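Long-range contacts in copper chaperone CopZ (Staphylococcus aureus, PDB 6FF2), which binds Cu(I) inside the cell, sequesters it and delivers it to the copper-exporting P-type ATPase CopA: residues Q3-V8 / N39-V44; A19-L24 / A33-E38; N25-V30 / S49-S54. All coordinates share one frame; numbering follows the deposited sequence.

Interaction 1 (Q3-V8 / N39-V44); sequences QEILNV and NGQVSV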
ATOM      1  N   GLN A   3     -14.455 -11.125  19.753  1.00 12.14           N
ATOM      2  CA  GLN A   3     -14.344 -10.118  18.696  1.00 11.96           C
ATOM      3  C   GLN A   3     -13.856  -8.840  19.269  1.00 11.95           C
ATOM      4  O   GLN A   3     -14.335  -8.384  20.338  1.00 13.08           O
ATOM      5  CB  GLN A   3     -15.680  -9.941  17.990  1.00 13.42           C
ATOM      6  CG  GLN A   3     -15.615  -9.033  16.759  1.00 14.42           C
ATOM      7  CD  GLN A   3     -16.953  -8.795  16.141  1.00 16.37           C
ATOM      8  OE1 GLN A   3     -17.976  -9.208  16.686  1.00 23.28           O
ATOM      9  NE2 GLN A   3     -16.966  -8.151  14.988  1.00 18.36           N
ATOM     10  N   GLU A   4     -12.861  -8.229  18.577  1.00 11.56           N
ATOM     11  CA  GLU A   4     -12.364  -6.880  18.895  1.00 11.42           C
ATOM     12  C   GLU A   4     -12.519  -6.026  17.690  1.00 11.13           C
ATOM     13  O   GLU A   4     -12.235  -6.472  16.606  1.00 12.72           O
ATOM     14  CB  GLU A   4     -10.888  -6.963  19.287  1.00 13.71           C
ATOM     15  CG  GLU A   4     -10.169  -5.652  19.468  1.00 15.90           C
ATOM     16  CD  GLU A   4     -10.625  -4.791  20.596  1.00 20.29           C
ATOM     17  OE1 GLU A   4     -11.359  -5.218  21.472  1.00 22.44           O
ATOM     18  OE2 GLU A   4     -10.184  -3.601  20.546  1.00 22.77           O
ATOM     19  N   ILE A   5     -13.029  -4.818  17.863  1.00 12.20           N
ATOM     20  CA  ILE A   5     -13.040  -3.815  16.814  1.00 11.51           C
ATOM     21  C   ILE A   5     -12.037  -2.727  17.151  1.00 12.64           C
ATOM     22  O   ILE A   5     -12.200  -2.042  18.162  1.00 14.39           O
ATOM     23  CB  ILE A   5     -14.451  -3.286  16.573  1.00 13.55           C
ATOM     24  CG1 ILE A   5     -15.400  -4.474  16.178  1.00 17.99           C
ATOM     25  CG2 ILE A   5     -14.432  -2.227  15.492  1.00 14.42           C
ATOM     26  CD1 ILE A   5     -16.830  -4.082  16.132  1.00 24.12           C
ATOM     27  N   LEU A   6     -11.003  -2.560  16.314  1.00 13.01           N
ATOM     28  CA  LEU A   6     -10.019  -1.498  16.469  1.00 13.23           C
ATOM     29  C   LEU A   6     -10.398  -0.373  15.536  1.00 13.42           C
ATOM     30  O   LEU A   6     -10.855  -0.628  14.397  1.00 16.80           O
ATOM     31  CB  LEU A   6      -8.593  -1.959  16.289  1.00 17.02           C
ATOM     32  CG  LEU A   6      -8.177  -3.065  17.262  1.00 18.61           C
ATOM     33  CD1 LEU A   6      -8.240  -4.395  16.556  1.00 19.14           C
ATOM     34  CD2 LEU A   6      -6.780  -2.837  17.841  1.00 20.69           C
ATOM     35  N   ASN A   7     -10.183   0.859  15.976  1.00 16.04           N
ATOM     36  CA  ASN A   7     -10.357   2.038  15.109  1.00 16.50           C
ATOM     37  C   ASN A   7      -8.959   2.508  14.689  1.00 16.69           C
ATOM     38  O   ASN A   7      -8.165   2.826  15.521  1.00 18.80           O
ATOM     39  CB  ASN A   7     -11.072   3.112  15.820  1.00 20.83           C
ATOM     40  CG  ASN A   7     -12.496   2.866  15.823  1.00 26.91           C
ATOM     41  OD1 ASN A   7     -13.039   2.591  16.873  1.00 41.75           O
ATOM     42  ND2 ASN A   7     -13.150   3.017  14.655  1.00 33.83           N
ATOM     43  N   VAL A   8      -8.686   2.482  13.382  1.00 17.71           N
ATOM     44  CA  VAL A   8      -7.339   2.663  12.863  1.00 16.37           C
ATOM     45  C   VAL A   8      -7.369   3.804  11.907  1.00 16.32           C
ATOM     46  O   VAL A   8      -8.276   3.893  11.077  1.00 19.77           O
ATOM     47  CB  VAL A   8      -6.817   1.393  12.170  1.00 15.08           C
ATOM     48  CG1 VAL A   8      -5.414   1.604  11.637  1.00 17.13           C
ATOM     49  CG2 VAL A   8      -6.804   0.188  13.104  1.00 18.57           C
ATOM     50  N   ASN A  39     -14.448   3.033   6.852  1.00 25.67           N
ATOM     51  CA  ASN A  39     -14.559   3.670   8.175  1.00 24.73           C
ATOM     52  C   ASN A  39     -13.396   3.471   9.108  1.00 20.49           C
ATOM     53  O   ASN A  39     -13.412   3.989  10.206  1.00 24.94           O
ATOM     54  CB  ASN A  39     -15.860   3.265   8.898  1.00 26.41           C
ATOM     55  CG  ASN A  39     -15.975   1.760   9.146  1.00 23.39           C
ATOM     56  OD1 ASN A  39     -14.999   1.027   9.000  1.00 25.95           O
ATOM     57  ND2 ASN A  39     -17.179   1.303   9.579  1.00 30.31           N
ATOM     58  N   GLY A  40     -12.350   2.791   8.674  1.00 18.12           N
ATOM     59  CA  GLY A  40     -11.181   2.536   9.495  1.00 17.37           C
ATOM     60  C   GLY A  40     -11.344   1.485  10.574  1.00 18.09           C
ATOM     61  O   GLY A  40     -10.415   1.275  11.407  1.00 18.70           O
ATOM     62  N   GLN A  41     -12.477   0.799  10.584  1.00 16.60           N
ATOM     63  CA  GLN A  41     -12.697  -0.231  11.593  1.00 17.90           C
ATOM     64  C   GLN A  41     -12.048  -1.523  11.188  1.00 16.68           C
ATOM     65  O   GLN A  41     -12.256  -2.012  10.059  1.00 20.15           O
ATOM     66  CB  GLN A  41     -14.190  -0.466  11.855  1.00 18.75           C
ATOM     67  CG  GLN A  41     -14.860   0.683  12.601  1.00 23.32           C
ATOM     68  CD  GLN A  41     -16.142   0.262  13.208  1.00 29.82           C
ATOM     69  OE1 GLN A  41     -16.776  -0.731  12.791  1.00 33.52           O
ATOM     70  NE2 GLN A  41     -16.500   0.927  14.229  1.00 25.96           N
ATOM     71  N   VAL A  42     -11.352  -2.128  12.133  1.00 15.05           N
ATOM     72  CA  VAL A  42     -10.797  -3.431  11.903  1.00 14.32           C
ATOM     73  C   VAL A  42     -11.380  -4.475  12.874  1.00 14.14           C
ATOM     74  O   VAL A  42     -11.245  -4.287  14.067  1.00 15.83           O
ATOM     75  CB  VAL A  42      -9.271  -3.377  12.066  1.00 16.71           C
ATOM     76  CG1 VAL A  42      -8.658  -4.730  11.677  1.00 19.64           C
ATOM     77  CG2 VAL A  42      -8.700  -2.209  11.225  1.00 17.27           C
ATOM     78  N   SER A  43     -12.075  -5.456  12.337  1.00 12.71           N
ATOM     79  CA  SER A  43     -12.716  -6.485  13.138  1.00 12.95           C
ATOM     80  C   SER A  43     -11.817  -7.686  13.228  1.00 12.27           C
ATOM     81  O   SER A  43     -11.491  -8.306  12.219  1.00 14.91           O
ATOM     82  CB  SER A  43     -14.067  -6.868  12.583  1.00 13.70           C
ATOM     83  OG  SER A  43     -14.640  -7.949  13.349  1.00 18.73           O
ATOM     84  N   VAL A  44     -11.492  -8.112  14.458  1.00 11.70           N
ATOM     85  CA  VAL A  44     -10.580  -9.246  14.683  1.00 12.33           C
ATOM     86  C   VAL A  44     -11.357 -10.295  15.471  1.00 11.38           C
ATOM     87  O   VAL A  44     -11.988  -9.978  16.487  1.00 12.14           O
ATOM     88  CB  VAL A  44      -9.374  -8.777  15.485  1.00 12.43           C
ATOM     89  CG1 VAL A  44      -8.449  -9.926  15.750  1.00 12.18           C
ATOM     90  CG2 VAL A  44      -8.632  -7.644  14.803  1.00 14.95           C
TER

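Interaction 2 (A19-L24 / A33-E38); sequences AVESAL and ADVNLE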
ATOM      1  N   ALA A  19      -1.767  -5.319   4.436  1.00 16.06           N
ATOM      2  CA  ALA A  19      -0.696  -5.307   5.402  1.00 17.31           C
ATOM      3  C   ALA A  19      -1.220  -5.479   6.848  1.00 15.99           C
ATOM      4  O   ALA A  19      -0.559  -6.137   7.665  1.00 17.64           O
ATOM      5  CB  ALA A  19       0.115  -4.017   5.299  1.00 17.78           C
ATOM      6  N   VAL A  20      -2.300  -4.766   7.154  1.00 16.26           N
ATOM      7  CA  VAL A  20      -2.910  -4.827   8.505  1.00 15.27           C
ATOM      8  C   VAL A  20      -3.454  -6.235   8.715  1.00 15.25           C
ATOM      9  O   VAL A  20      -3.174  -6.856   9.781  1.00 14.35           O
ATOM     10  CB  VAL A  20      -3.925  -3.701   8.651  1.00 15.07           C
ATOM     11  CG1 VAL A  20      -4.797  -3.922   9.895  1.00 15.30           C
ATOM     12  CG2 VAL A  20      -3.210  -2.350   8.772  1.00 16.39           C
ATOM     13  N   GLU A  21      -4.194  -6.756   7.761  1.00 14.97           N
ATOM     14  CA  GLU A  21      -4.759  -8.122   7.958  1.00 14.80           C
ATOM     15  C   GLU A  21      -3.630  -9.166   8.112  1.00 16.14           C
ATOM     16  O   GLU A  21      -3.734 -10.059   8.949  1.00 16.63           O
ATOM     17  CB  GLU A  21      -5.742  -8.480   6.835  1.00 15.91           C
ATOM     18  CG  GLU A  21      -7.001  -7.653   6.881  1.00 17.30           C
ATOM     19  CD  GLU A  21      -8.018  -7.936   5.817  1.00 17.10           C
ATOM     20  OE1 GLU A  21      -7.804  -8.849   4.977  1.00 21.42           O
ATOM     21  OE2 GLU A  21      -9.018  -7.190   5.805  1.00 18.60           O
ATOM     22  N   SER A  22      -2.559  -9.079   7.327  1.00 17.16           N
ATOM     23  CA  SER A  22      -1.471 -10.028   7.476  1.00 17.93           C
ATOM     24  C   SER A  22      -0.790  -9.948   8.801  1.00 17.58           C
ATOM     25  O   SER A  22      -0.482 -10.969   9.399  1.00 20.57           O
ATOM     26  CB  SER A  22      -0.407  -9.861   6.396  1.00 21.62           C
ATOM     27  OG  SER A  22      -0.982 -10.365   5.232  1.00 28.56           O
ATOM     28  N   ALA A  23      -0.532  -8.738   9.276  1.00 15.73           N
ATOM     29  CA  ALA A  23       0.155  -8.564  10.566  1.00 16.82           C
ATOM     30  C   ALA A  23      -0.677  -9.155  11.705  1.00 15.86           C
ATOM     31  O   ALA A  23      -0.164  -9.827  12.573  1.00 18.40           O
ATOM     32  CB  ALA A  23       0.394  -7.088  10.820  1.00 18.16           C
ATOM     33  N   LEU A  24      -1.976  -8.926  11.633  1.00 13.45           N
ATOM     34  CA  LEU A  24      -2.871  -9.470  12.665  1.00 14.28           C
ATOM     35  C   LEU A  24      -2.967 -10.973  12.609  1.00 15.74           C
ATOM     36  O   LEU A  24      -2.922 -11.610  13.624  1.00 15.41           O
ATOM     37  CB  LEU A  24      -4.241  -8.802  12.597  1.00 12.67           C
ATOM     38  CG  LEU A  24      -4.271  -7.305  13.016  1.00 13.13           C
ATOM     39  CD1 LEU A  24      -5.556  -6.594  12.560  1.00 12.64           C
ATOM     40  CD2 LEU A  24      -4.105  -7.200  14.546  1.00 13.66           C
ATOM     41  N   ALA A  33      -8.968 -11.349  10.509  1.00 12.95           N
ATOM     42  CA  ALA A  33      -9.008  -9.912  10.637  1.00 12.74           C
ATOM     43  C   ALA A  33      -9.647  -9.339   9.368  1.00 13.47           C
ATOM     44  O   ALA A  33      -9.288  -9.788   8.253  1.00 16.33           O
ATOM     45  CB  ALA A  33      -7.598  -9.357  10.819  1.00 15.14           C
ATOM     46  N   ASP A  34     -10.529  -8.358   9.523  1.00 13.51           N
ATOM     47  CA  ASP A  34     -11.261  -7.745   8.372  1.00 15.18           C
ATOM     48  C   ASP A  34     -11.240  -6.233   8.531  1.00 16.18           C
ATOM     49  O   ASP A  34     -11.867  -5.664   9.430  1.00 16.32           O
ATOM     50  CB  ASP A  34     -12.682  -8.319   8.390  1.00 18.11           C
ATOM     51  CG  ASP A  34     -13.566  -7.764   7.303  1.00 28.99           C
ATOM     52  OD1 ASP A  34     -13.073  -7.294   6.285  1.00 33.90           O
ATOM     53  OD2 ASP A  34     -14.785  -7.842   7.459  1.00 39.55           O
ATOM     54  N   VAL A  35     -10.462  -5.585   7.660  1.00 15.36           N
ATOM     55  CA  VAL A  35     -10.364  -4.143   7.582  1.00 15.36           C
ATOM     56  C   VAL A  35     -11.505  -3.586   6.748  1.00 15.43           C
ATOM     57  O   VAL A  35     -11.718  -4.022   5.597  1.00 18.42           O
ATOM     58  CB  VAL A  35      -9.042  -3.710   6.932  1.00 14.86           C
ATOM     59  CG1 VAL A  35      -9.088  -2.199   6.596  1.00 17.18           C
ATOM     60  CG2 VAL A  35      -7.852  -4.127   7.849  1.00 17.41           C
ATOM     61  N   ASN A  36     -12.204  -2.612   7.285  1.00 16.92           N
ATOM     62  CA  ASN A  36     -13.143  -1.784   6.498  1.00 17.02           C
ATOM     63  C   ASN A  36     -12.462  -0.468   6.199  1.00 17.17           C
ATOM     64  O   ASN A  36     -12.346   0.388   7.053  1.00 20.16           O
ATOM     65  CB  ASN A  36     -14.452  -1.552   7.245  1.00 19.40           C
ATOM     66  CG  ASN A  36     -15.436  -0.709   6.497  1.00 21.31           C
ATOM     67  OD1 ASN A  36     -15.097  -0.052   5.547  1.00 26.36           O
ATOM     68  ND2 ASN A  36     -16.661  -0.687   6.963  1.00 23.25           N
ATOM     69  N   LEU A  37     -12.010  -0.301   4.960  1.00 19.33           N
ATOM     70  CA  LEU A  37     -11.259   0.911   4.595  1.00 21.16           C
ATOM     71  C   LEU A  37     -12.109   2.153   4.643  1.00 23.18           C
ATOM     72  O   LEU A  37     -11.590   3.246   4.850  1.00 25.78           O
ATOM     73  CB  LEU A  37     -10.656   0.768   3.184  1.00 20.11           C
ATOM     74  CG  LEU A  37      -9.453  -0.147   3.097  1.00 20.40           C
ATOM     75  CD1 LEU A  37      -9.104  -0.322   1.626  1.00 22.06           C
ATOM     76  CD2 LEU A  37      -8.258   0.374   3.880  1.00 20.74           C
ATOM     77  N   GLU A  38     -13.419   1.978   4.482  1.00 22.60           N
ATOM     78  CA  GLU A  38     -14.347   3.126   4.392  1.00 28.43           C
ATOM     79  C   GLU A  38     -14.545   3.791   5.752  1.00 28.03           C
ATOM     80  O   GLU A  38     -14.737   4.980   5.800  1.00 36.04           O
ATOM     81  CB  GLU A  38     -15.702   2.725   3.847  1.00 32.16           C
ATOM     82  CG  GLU A  38     -15.721   2.055   2.480  1.00 37.48           C
ATOM     83  CD  GLU A  38     -17.149   1.820   1.992  1.00 41.99           C
ATOM     84  OE1 GLU A  38     -18.049   1.577   2.851  1.00 52.77           O
ATOM     85  OE2 GLU A  38     -17.368   1.884   0.755  1.00 56.99           O
TER

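Interaction 3 (N25-V30 / S49-S54); sequences NNIDGV and SKVAVS. With MG (magnesium ion), chain E.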
ATOM      1  N   ASN A  25      -3.144 -11.532  11.406  1.00 13.80           N
ATOM      2  CA  ASN A  25      -3.211 -12.990  11.258  1.00 16.60           C
ATOM      3  C   ASN A  25      -1.928 -13.740  11.590  1.00 17.36           C
ATOM      4  O   ASN A  25      -1.963 -14.961  11.832  1.00 22.42           O
ATOM      5  CB  ASN A  25      -3.718 -13.341   9.863  1.00 15.91           C
ATOM      6  CG  ASN A  25      -5.201 -13.182   9.743  1.00 19.28           C
ATOM      7  OD1 ASN A  25      -5.955 -13.799  10.500  1.00 23.75           O
ATOM      8  ND2 ASN A  25      -5.647 -12.413   8.762  1.00 20.79           N
ATOM      9  N   ASN A  26      -0.798 -13.068  11.615  1.00 18.84           N
ATOM     10  CA  ASN A  26       0.450 -13.660  12.081  1.00 20.44           C
ATOM     11  C   ASN A  26       0.484 -13.956  13.550  1.00 20.37           C
ATOM     12  O   ASN A  26       1.341 -14.691  13.969  1.00 25.11           O
ATOM     13  CB  ASN A  26       1.641 -12.727  11.801  1.00 24.85           C
ATOM     14  CG  ASN A  26       2.961 -13.429  11.989  1.00 29.46           C
ATOM     15  OD1 ASN A  26       3.210 -14.464  11.342  1.00 42.66           O
ATOM     16  ND2 ASN A  26       3.791 -12.924  12.907  1.00 36.22           N
ATOM     17  N   ILE A  27      -0.399 -13.327  14.346  1.00 17.01           N
ATOM     18  CA  ILE A  27      -0.393 -13.522  15.773  1.00 15.96           C
ATOM     19  C   ILE A  27      -1.107 -14.822  16.104  1.00 16.76           C
ATOM     20  O   ILE A  27      -2.270 -14.996  15.701  1.00 17.84           O
ATOM     21  CB  ILE A  27      -1.058 -12.371  16.529  1.00 17.41           C
ATOM     22  CG1 ILE A  27      -0.520 -10.976  16.090  1.00 17.73           C
ATOM     23  CG2 ILE A  27      -0.943 -12.613  18.025  1.00 22.12           C
ATOM     24  CD1 ILE A  27      -1.339  -9.773  16.578  1.00 21.30           C
ATOM     25  N   ASP A  28      -0.464 -15.659  16.911  1.00 16.28           N
ATOM     26  CA  ASP A  28      -1.096 -16.915  17.357  1.00 17.70           C
ATOM     27  C   ASP A  28      -2.262 -16.573  18.260  1.00 17.42           C
ATOM     28  O   ASP A  28      -2.148 -15.772  19.208  1.00 18.79           O
ATOM     29  CB  ASP A  28      -0.086 -17.787  18.105  1.00 20.15           C
ATOM     30  CG  ASP A  28      -0.658 -19.151  18.561  1.00 27.12           C
ATOM     31  OD1 ASP A  28      -1.461 -19.730  17.797  1.00 30.47           O
ATOM     32  OD2 ASP A  28      -0.334 -19.649  19.693  1.00 41.04           O
ATOM     33  N   GLY A  29      -3.416 -17.157  17.914  1.00 16.01           N
ATOM     34  CA  GLY A  29      -4.685 -16.893  18.602  1.00 15.07           C
ATOM     35  C   GLY A  29      -5.634 -15.952  17.875  1.00 13.07           C
ATOM     36  O   GLY A  29      -6.824 -15.831  18.214  1.00 12.36           O
ATOM     37  N   VAL A  30      -5.122 -15.203  16.866  1.00 12.13           N
ATOM     38  CA  VAL A  30      -6.000 -14.448  15.954  1.00 13.28           C
ATOM     39  C   VAL A  30      -6.442 -15.372  14.865  1.00 13.52           C
ATOM     40  O   VAL A  30      -5.649 -16.041  14.223  1.00 14.25           O
ATOM     41  CB  VAL A  30      -5.277 -13.249  15.350  1.00 11.72           C
ATOM     42  CG1 VAL A  30      -6.104 -12.624  14.255  1.00 12.88           C
ATOM     43  CG2 VAL A  30      -4.988 -12.248  16.438  1.00 12.40           C
ATOM     44  N   SER A  49      -8.229 -16.243  25.317  1.00 12.14           N
ATOM     45  CA  SER A  49      -7.311 -16.877  26.259  1.00 13.12           C
ATOM     46  C   SER A  49      -5.902 -16.823  25.757  1.00 13.87           C
ATOM     47  O   SER A  49      -4.942 -16.975  26.540  1.00 17.35           O
ATOM     48  CB  SER A  49      -7.686 -18.324  26.514  1.00 14.96           C
ATOM     49  OG  SER A  49      -8.797 -18.338  27.346  1.00 20.67           O
ATOM     50  N   LYS A  50      -5.706 -16.565  24.445  1.00 12.59           N
ATOM     51  CA  LYS A  50      -4.377 -16.669  23.825  1.00 14.34           C
ATOM     52  C   LYS A  50      -3.783 -15.334  23.440  1.00 15.69           C
ATOM     53  O   LYS A  50      -2.577 -15.151  23.548  1.00 20.27           O
ATOM     54  CB  LYS A  50      -4.444 -17.502  22.594  1.00 15.74           C
ATOM     55  CG  LYS A  50      -4.611 -18.936  22.926  1.00 19.10           C
ATOM     56  CD  LYS A  50      -4.640 -19.798  21.684  1.00 23.03           C
ATOM     57  CE  LYS A  50      -3.392 -19.691  20.816  1.00 26.14           C
ATOM     58  NZ  LYS A  50      -3.580 -20.682  19.710  1.00 30.47           N
ATOM     59  N   VAL A  51      -4.630 -14.393  23.061  1.00 11.87           N
ATOM     60  CA  VAL A  51      -4.118 -13.115  22.529  1.00 12.46           C
ATOM     61  C   VAL A  51      -4.798 -11.967  23.201  1.00 14.33           C
ATOM     62  O   VAL A  51      -5.990 -12.002  23.481  1.00 13.76           O
ATOM     63  CB  VAL A  51      -4.142 -13.100  20.981  1.00 18.87           C
ATOM     64  CG1 VAL A  51      -5.471 -13.286  20.446  1.00 19.57           C
ATOM     65  CG2 VAL A  51      -3.592 -11.775  20.471  1.00 18.26           C
ATOM     66  N   ALA A  52      -3.984 -10.938  23.539  1.00 13.96           N
ATOM     67  CA  ALA A  52      -4.476  -9.720  24.089  1.00 13.83           C
ATOM     68  C   ALA A  52      -4.678  -8.614  23.030  1.00 12.85           C
ATOM     69  O   ALA A  52      -3.942  -8.593  22.041  1.00 14.00           O
ATOM     70  CB  ALA A  52      -3.467  -9.199  25.133  1.00 15.52           C
ATOM     71  N   VAL A  53      -5.587  -7.681  23.303  1.00 13.28           N
ATOM     72  CA  VAL A  53      -5.784  -6.603  22.377  1.00 13.33           C
ATOM     73  C   VAL A  53      -4.482  -5.767  22.238  1.00 13.07           C
ATOM     74  O   VAL A  53      -4.197  -5.242  21.173  1.00 13.84           O
ATOM     75  CB  VAL A  53      -6.995  -5.770  22.796  1.00 15.88           C
ATOM     76  CG1 VAL A  53      -7.096  -4.506  21.957  1.00 16.23           C
ATOM     77  CG2 VAL A  53      -8.241  -6.630  22.597  1.00 15.27           C
ATOM     78  N   SER A  54      -3.707  -5.664  23.311  1.00 13.08           N
ATOM     79  CA  SER A  54      -2.423  -4.950  23.233  1.00 13.10           C
ATOM     80  C   SER A  54      -1.515  -5.475  22.111  1.00 12.42           C
ATOM     81  O   SER A  54      -0.818  -4.698  21.448  1.00 14.53           O
ATOM     82  CB  SER A  54      -1.793  -5.039  24.628  1.00 12.18           C
ATOM     83  OG  SER A  54      -1.475  -6.399  24.997  1.00 13.56           O
TER
HETATM   84 MG    MG E 103      -2.835 -16.792  11.614  1.00 35.04          MG
HETATM   85  O   HOH W   1      -5.007 -16.012  11.601  1.00 25.34           O
HETATM   86  O   HOH W   2      -2.863 -16.735  13.721  1.00 22.95           O
HETATM   87  O   HOH W   3      -0.616 -14.645  21.079  1.00 26.46           O
HETATM   88  O   HOH W   4      -3.758 -18.481  12.009  1.00 32.41           O
HETATM   89  O   HOH W   5      -3.015 -16.666   9.591  1.00 32.94           O

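Interaction 1 (Q3-V8 / N39-V44)
Glu4 to Asn7 and Gln41 to Val44 run antiparallel and belong to the two inner strands, 3-9 and 41-46, of the four-stranded sheet in this ferredoxin-like (beta-alpha-beta-beta-alpha-beta) heavy-metal-associated domain. Glu4 with Val44 and Leu6 with Val42 are the hydrogen-bonded pairs, each closed by two N-H...O bonds; Val42 N, for instance, reaches Leu6 O over 2.8 Å. At the non-hydrogen-bonded pairs, Ile5 with Ser43 and Asn7 with Gln41, CA-H groups lean on the same carbonyls, as with Ile5 CA at 3.3 Å from Val42 O. One further bond lies beyond the last pair: Val8 N donates to Gly40 O (2.9 Å), coming in tilted from the carbonyl plane. Gly40 has a positive phi of 75°, which favours glycine, and a CB here would run into Val8 O; just before it the Asn39 side chain takes the Gln41 N-H in an Asx turn.

The face carrying Leu6, Val42 and Val44 is the buried one. Leu6 CD1 packs on Val44 CG2 at 3.7 Å, and the nearer branches of Val8 and Val42 meet, CG2 to CG2, at 3.6 Å. Helix 53-62 closes over this layer with Met56, Lys57 and Ile60, while Leu24 of helix 14-25 presses on Val42 and Val44.

Across the sheet, on the Ile5 and Ser43 face, the contacts are more polar. Ile5 CG2 rests against the amide of Gln41, 3.8 Å from its CD. Asn7 lies alongside Gln41 pointing the same way, their amide planes turned 56° apart, with Asn7 ND2 at 3.5 Å from Gln41 CG. Gln3, its CG anti to the backbone N (chi1 -173°) and its chain extended, stretches across to Ser43, where NE2 donates to OG over 2.9 Å.

Interaction 2 (A19-L24 / A33-E38)
Val20 meets Val35 first, its CG1 branch 3.7 Å from Val35 CG2 with the two side chains crossing at about a right angle. One residue on, Glu21 does the polar work. Its CG stands anti to the carbonyl carbon (chi1 -68°) and the chain beyond is extended, laying Glu21 CD 3.3 Å from Ala33 O and bringing the carboxylate to the strand. There Val35 N donates to Glu21 OE2 over 2.8 Å, almost straight at 176°, meeting the oxygen on its anti side and only 15° out of the carboxylate plane.

This is helix 14-25 packing antiparallel on strand 30-36, an outermost strand of the ferredoxin-like sheet. Asp34 N and Asn36 N face strand 41-46; Val35 N points the other way, and the helix carboxylate takes up that edge N-H. Lys17, a turn earlier in the helix, forms a salt bridge with Glu21 OE2 and also donates to Val35 O. Its charge probably offsets the repulsion between Glu21 OE2 and Asp34 OD1, which lie 4.1 Å apart.

A turn after Val20 comes Leu24, whose CB packs against Ala33 CB at 3.8 Å, with its CD1 nearly as close to the same methyl.

Interaction 3 (N25-V30 / S49-S54)
Val51 fits against the turn at Ile27 to Val30 with both of its methyl groups. Val51 CG1 sits between the backbone N and the carbonyl carbon (chi1 59°), the crowded position, and from there lies 3.6 Å from Gly29 O, with Val30 CG2 a looser neighbour of the same methyl. On the other branch, Val51 CG2 meets Ile27 CG2 at 3.7 Å, the two side chains crossing at about a right angle.

The Lys50 side chain runs past Gly29, Lys50 CE lying 3.8 Å from Gly29 CA, and a bend at chi3 (59°) sets the chain on its way to Asp28. The salt bridge there runs from Lys50 NZ to Asp28 OD1 at 3.0 Å, with the ammonium above the carboxylate, 41° out of its plane; Lys50 CE also lies 3.3 Å from Asp28 OD2.

Ile27 to Val30 form a type II beta turn linking helix 14-25 to strand 30-36 in the ferredoxin-like fold, and Lys50 and Val51 belong to the connection between strand 41-46 and helix 53-62. The contact thus joins two loops at the end of the domain away from the copper site. Gly29 is also hydrogen-bonded through its backbone to Asp47, and a CB on it would clash with Lys50 CB.

Water ties the backbones together as well: one molecule donates to Asp28 O (2.7 Å) and to Lys50 O. Beside the turn a magnesium ion is bound by Asn25 O at 2.0 Å and by four waters, one of which donates to both Ile27 O and Val30 O.

Interactions 1 and 2, their centres about 8 Å apart, share the sheet: Gln41 O lies 2.8 Å from Asn36 N, a probable hydrogen bond, and Leu24 CD1 packs 3.7 Å from Val42 CG1. Leu24 thus joins the helix to strands 30-36 and 41-46. Interaction 3 lies about 14 Å, centre to centre, from each of the others and meets interaction 1 where Val30 CG1 touches Val44 CG1 at 3.9 Å. At the opposite end of the domain from that turn, copper(I) ions are bound by Cys13 with Cys16 and by Cys13 with His15. Of the three contacts, interaction 2 comes nearest, with the Val20 side chain about 8 Å from a copper ion.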